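Local atomic coordinates of putative NAD(P)H:FMN oxidoreductase (Porphyromonas gingivalis W83, PDB entry 3GE5), a protein that binds flavin mononucleotide and, as a member of the nitroreductase family, probably acts as an NAD(P)H-dependent flavin oxidoreductase. Residues D26-L29 with I30-F33; I44-P47 with V48-E51. All coordinates share one frame; numbering follows the deposited sequence.

Interaction 1. Residues D26-L29 with I30-F33; sequences DFRL and IEDF
The first turn of helix 29-34 is closed here by Arg28 and Asp32, which grip each other twice. Asp32 N gives a hydrogen bond to Arg28 O at 2.9 Å. In return the backbone N of Arg28 donates to Asp32 OD2 at 3.0 Å, in a nearly straight bond of 170°. The donor comes from above the carboxylate plane. The CG of Asp32 stands beside its own backbone N (chi1 -64°), which turns the carboxylate back toward the chain entering the helix. The two bonds hold the backbone of Arg28 against the first turn.

Arg28 and Glu31, both exposed, form a salt bridge. Arg28 reaches out in a straight chain, while Glu31 is kinked in mid-chain and folds back over it. Arg28 NH1 reaches Glu31 OE2 at 3.2 Å. The oxygen sits in the guanidinium plane, at its edge, but the two planar groups are turned 66° apart.

Phe27 and Leu29 carry the apolar part of the contact and meet Phe33 at the start of this short N-terminal helix, where the second subunit packs. Phe27 CZ packs on Phe33 CB at 3.9 Å, and Phe27 CE1 comes to 4.0 Å from Asp32 CB. Leu29 CD1 meets Phe33 CD2 at 3.8 Å, and the two side chains run alongside each other in the same direction. The Phe33 ring also packs against His136 and Leu133 of helix 120-137. Across the interface, the Phe27 ring meets Phe27 of the second subunit, and Phe33 touches Leu29 of that subunit.

Interaction 2. Residues I44-P47 with V48-E51; sequences IDRP and VEEE
Arg46 and Glu49 form a salt bridge in the surface loop that leads into helix 50-62, and Glu49 occupies the N-cap position of that helix. Arg46 NH2 donates a hydrogen bond to Glu49 OE2 at 3.0 Å, with an N-H...O angle of 145°. The acceptor uses its syn lone pair, on the side of the other carboxylate oxygen. It lies near the guanidinium edge, tilted 21° from that plane. The carboxylate and guanidinium planes make an angle of 71°, and a single N-H...O bond joins the two groups. Arg46 NE stays farther off, 4.1 Å from Glu49 OE2.

The two side chains differ in shape. The Arg46 chain is stretched out, with CG on the far side of CB from the backbone N. A kink in Glu49 turns its carboxylate back to the arginine.

The backbone contributes close neighbours but no hydrogen bond across the pair. Arg46 O lies 3.5 Å from Val48 N, and Pro47 O lies 3.6 Å from Glu49 N. Pro47 and Val48 form the link between the two charged residues, and Val48 packs on Leu140.

Tyr173 bonds Glu49 OE1 through its OH and makes a cation-pi contact with Arg46. With OE2 held by Arg46, the two carboxylate oxygens of Glu49 are divided between a guanidinium and a hydroxyl. Both the positive charge and the hydroxyl would be expected to stabilise the ionised carboxylate.

Overall arrangement
Interaction 1 closes before interaction 2 opens along the chain. Their centres are 26 Å apart and their nearest atoms about 15 Å, so they do not touch. Each lies at the start of a helix. Interaction 1 leads into helix 29-34, and interaction 2 into helix 50-62, the next helix in sequence. Between them runs the segment holding Arg37, Arg38, Ser39 and Arg41, which line an FMN pocket. Interaction 1 belongs to the dimer interface, with helix 120-137 and the second subunit around it. Interaction 2 is on the surface, away from the FMN-binding residues, and no other chain of the assembly touches it.

Interaction 1. Residues D26-L29 with I30-F33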
loop_
_atom_site.group_PDB
_atom_site.type_symbol
_atom_site.label_atom_id
_atom_site.label_comp_id
_atom_site.label_asym_id
_atom_site.label_seq_id
_atom_site.Cartn_x
_atom_site.Cartn_y
_atom_site.Cartn_z
ATOM N N ASP A 26 2.470 18.788 -16.324
ATOM C CA ASP A 26 1.088 19.009 -15.963
ATOM C C ASP A 26 0.471 17.797 -15.269
ATOM O O ASP A 26 -0.683 17.848 -14.864
ATOM C CB ASP A 26 0.305 19.328 -17.239
ATOM C CG ASP A 26 0.753 18.492 -18.409
ATOM O OD1 ASP A 26 1.752 17.748 -18.247
ATOM O OD2 ASP A 26 0.123 18.581 -19.481
ATOM N N PHE A 27 1.238 16.725 -15.075
ATOM C CA PHE A 27 0.679 15.513 -14.525
ATOM C C PHE A 27 0.505 15.700 -13.028
ATOM O O PHE A 27 1.449 16.098 -12.312
ATOM C CB PHE A 27 1.592 14.326 -14.829
ATOM C CG PHE A 27 1.129 13.052 -14.219
ATOM C CD1 PHE A 27 0.079 12.340 -14.790
ATOM C CD2 PHE A 27 1.708 12.581 -13.048
ATOM C CE1 PHE A 27 -0.364 11.159 -14.228
ATOM C CE2 PHE A 27 1.281 11.397 -12.472
ATOM C CZ PHE A 27 0.238 10.674 -13.075
ATOM N N ARG A 28 -0.708 15.423 -12.551
ATOM C CA ARG A 28 -1.009 15.452 -11.137
ATOM C C ARG A 28 -1.405 14.051 -10.692
ATOM O O ARG A 28 -2.399 13.511 -11.162
ATOM C CB ARG A 28 -2.157 16.434 -10.840
ATOM C CG ARG A 28 -1.876 17.839 -11.294
ATOM C CD ARG A 28 -3.008 18.774 -10.923
ATOM N NE ARG A 28 -2.816 20.066 -11.535
ATOM C CZ ARG A 28 -3.592 21.127 -11.330
ATOM N NH1 ARG A 28 -4.583 21.068 -10.460
ATOM N NH2 ARG A 28 -3.348 22.252 -11.976
ATOM N N LEU A 29 -0.623 13.467 -9.800
ATOM C CA LEU A 29 -0.902 12.122 -9.318
ATOM C C LEU A 29 -2.303 11.978 -8.750
ATOM O O LEU A 29 -2.982 11.004 -9.009
ATOM C CB LEU A 29 0.201 11.651 -8.345
ATOM C CG LEU A 29 0.234 10.136 -8.058
ATOM C CD1 LEU A 29 0.723 9.331 -9.279
ATOM C CD2 LEU A 29 1.170 9.913 -6.808
ATOM N N ILE A 30 -2.748 12.972 -7.992
ATOM C CA ILE A 30 -4.065 12.893 -7.391
ATOM C C ILE A 30 -5.167 12.994 -8.464
ATOM O O ILE A 30 -5.954 12.054 -8.660
ATOM C CB ILE A 30 -4.290 13.951 -6.293
ATOM C CG1 ILE A 30 -3.428 13.672 -5.042
ATOM C CG2 ILE A 30 -5.811 14.027 -5.893
ATOM C CD1 ILE A 30 -3.264 14.887 -4.085
ATOM N N GLU A 31 -5.257 14.144 -9.141
ATOM C CA GLU A 31 -6.378 14.350 -10.077
ATOM C C GLU A 31 -6.376 13.417 -11.299
ATOM O O GLU A 31 -7.445 12.975 -11.761
ATOM C CB GLU A 31 -6.425 15.807 -10.532
ATOM C CG GLU A 31 -6.754 16.773 -9.394
ATOM C CD GLU A 31 -5.530 17.445 -8.804
ATOM O OE1 GLU A 31 -4.496 16.766 -8.613
ATOM O OE2 GLU A 31 -5.616 18.675 -8.553
ATOM N N ASP A 32 -5.190 13.120 -11.816
ATOM C CA ASP A 32 -5.076 12.446 -13.103
ATOM C C ASP A 32 -4.949 10.948 -12.967
ATOM O O ASP A 32 -5.062 10.236 -13.950
ATOM C CB ASP A 32 -3.870 12.974 -13.873
ATOM C CG ASP A 32 -4.008 14.411 -14.233
ATOM O OD1 ASP A 32 -5.173 14.898 -14.303
ATOM O OD2 ASP A 32 -2.957 15.053 -14.439
ATOM N N PHE A 33 -4.677 10.468 -11.763
ATOM C CA PHE A 33 -4.341 9.058 -11.596
ATOM C C PHE A 33 -5.083 8.429 -10.417
ATOM O O PHE A 33 -5.907 7.535 -10.620
ATOM C CB PHE A 33 -2.835 8.892 -11.500
ATOM C CG PHE A 33 -2.410 7.446 -11.516
ATOM C CD1 PHE A 33 -2.565 6.672 -12.648
ATOM C CD2 PHE A 33 -1.957 6.856 -10.355
ATOM C CE1 PHE A 33 -2.207 5.306 -12.605
ATOM C CE2 PHE A 33 -1.603 5.524 -10.332
ATOM C CZ PHE A 33 -1.719 4.770 -11.453
#

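Interaction 2. Residues I44-P47 with V48-E51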
loop_
_atom_site.group_PDB
_atom_site.type_symbol
_atom_site.label_atom_id
_atom_site.label_comp_id
_atom_site.label_asym_id
_atom_site.label_seq_id
_atom_site.Cartn_x
_atom_site.Cartn_y
_atom_site.Cartn_z
ATOM N N ILE A 44 -15.894 -7.203 -18.834
ATOM C CA ILE A 44 -16.251 -7.724 -20.157
ATOM C C ILE A 44 -15.334 -8.902 -20.480
ATOM O O ILE A 44 -14.396 -9.192 -19.739
ATOM C CB ILE A 44 -16.187 -6.626 -21.234
ATOM C CG1 ILE A 44 -14.778 -5.998 -21.285
ATOM C CG2 ILE A 44 -17.239 -5.574 -20.947
ATOM C CD1 ILE A 44 -14.582 -4.947 -22.377
ATOM N N ASP A 45 -15.621 -9.588 -21.584
ATOM C CA ASP A 45 -14.872 -10.778 -21.972
ATOM C C ASP A 45 -13.486 -10.539 -22.552
ATOM O O ASP A 45 -12.720 -11.481 -22.722
ATOM C CB ASP A 45 -15.705 -11.599 -22.967
ATOM C CG ASP A 45 -16.882 -12.268 -22.299
ATOM O OD1 ASP A 45 -16.872 -12.338 -21.044
ATOM O OD2 ASP A 45 -17.801 -12.733 -23.017
ATOM N N ARG A 46 -13.151 -9.302 -22.867
ATOM C CA ARG A 46 -11.900 -9.047 -23.548
ATOM C C ARG A 46 -10.737 -9.678 -22.781
ATOM O O ARG A 46 -10.584 -9.439 -21.601
ATOM C CB ARG A 46 -11.695 -7.554 -23.694
ATOM C CG ARG A 46 -10.468 -7.186 -24.508
ATOM C CD ARG A 46 -10.386 -5.704 -24.687
ATOM N NE ARG A 46 -9.035 -5.332 -25.065
ATOM C CZ ARG A 46 -8.601 -4.077 -25.172
ATOM N NH1 ARG A 46 -9.414 -3.048 -24.934
ATOM N NH2 ARG A 46 -7.338 -3.856 -25.532
ATOM N N PRO A 47 -9.930 -10.507 -23.444
ATOM C CA PRO A 47 -8.781 -11.038 -22.742
ATOM C C PRO A 47 -7.753 -9.961 -22.383
ATOM O O PRO A 47 -7.510 -9.009 -23.160
ATOM C CB PRO A 47 -8.174 -12.041 -23.736
ATOM C CG PRO A 47 -8.836 -11.840 -25.000
ATOM C CD PRO A 47 -10.058 -11.027 -24.816
ATOM N N VAL A 48 -7.171 -10.125 -21.209
ATOM C CA VAL A 48 -6.089 -9.261 -20.734
ATOM C C VAL A 48 -4.785 -9.656 -21.432
ATOM O O VAL A 48 -4.373 -10.813 -21.391
ATOM C CB VAL A 48 -5.963 -9.329 -19.205
ATOM C CG1 VAL A 48 -4.790 -8.487 -18.700
ATOM C CG2 VAL A 48 -7.288 -8.896 -18.540
ATOM N N GLU A 49 -4.137 -8.694 -22.074
ATOM C CA GLU A 49 -2.902 -8.968 -22.802
ATOM C C GLU A 49 -1.840 -9.477 -21.850
ATOM O O GLU A 49 -1.689 -8.956 -20.754
ATOM C CB GLU A 49 -2.385 -7.720 -23.520
ATOM C CG GLU A 49 -3.252 -7.241 -24.655
ATOM C CD GLU A 49 -4.394 -6.308 -24.232
ATOM O OE1 GLU A 49 -4.745 -6.231 -23.035
ATOM O OE2 GLU A 49 -4.929 -5.631 -25.132
ATOM N N GLU A 50 -1.091 -10.488 -22.283
ATOM C CA GLU A 50 0.011 -11.051 -21.504
ATOM C C GLU A 50 0.954 -9.979 -20.944
ATOM O O GLU A 50 1.369 -10.055 -19.780
ATOM C CB GLU A 50 0.815 -12.027 -22.373
ATOM C CG GLU A 50 1.701 -12.971 -21.595
ATOM C CD GLU A 50 0.891 -14.023 -20.845
ATOM O OE1 GLU A 50 -0.330 -14.120 -21.113
ATOM O OE2 GLU A 50 1.480 -14.743 -20.005
ATOM N N GLU A 51 1.306 -9.020 -21.795
ATOM C CA GLU A 51 2.273 -7.993 -21.426
ATOM C C GLU A 51 1.724 -7.106 -20.317
ATOM O O GLU A 51 2.506 -6.595 -19.503
ATOM C CB GLU A 51 2.674 -7.146 -22.640
ATOM C CG GLU A 51 1.495 -6.553 -23.450
ATOM C CD GLU A 51 0.969 -7.449 -24.644
ATOM O OE1 GLU A 51 0.986 -8.734 -24.602
ATOM O OE2 GLU A 51 0.485 -6.823 -25.626
#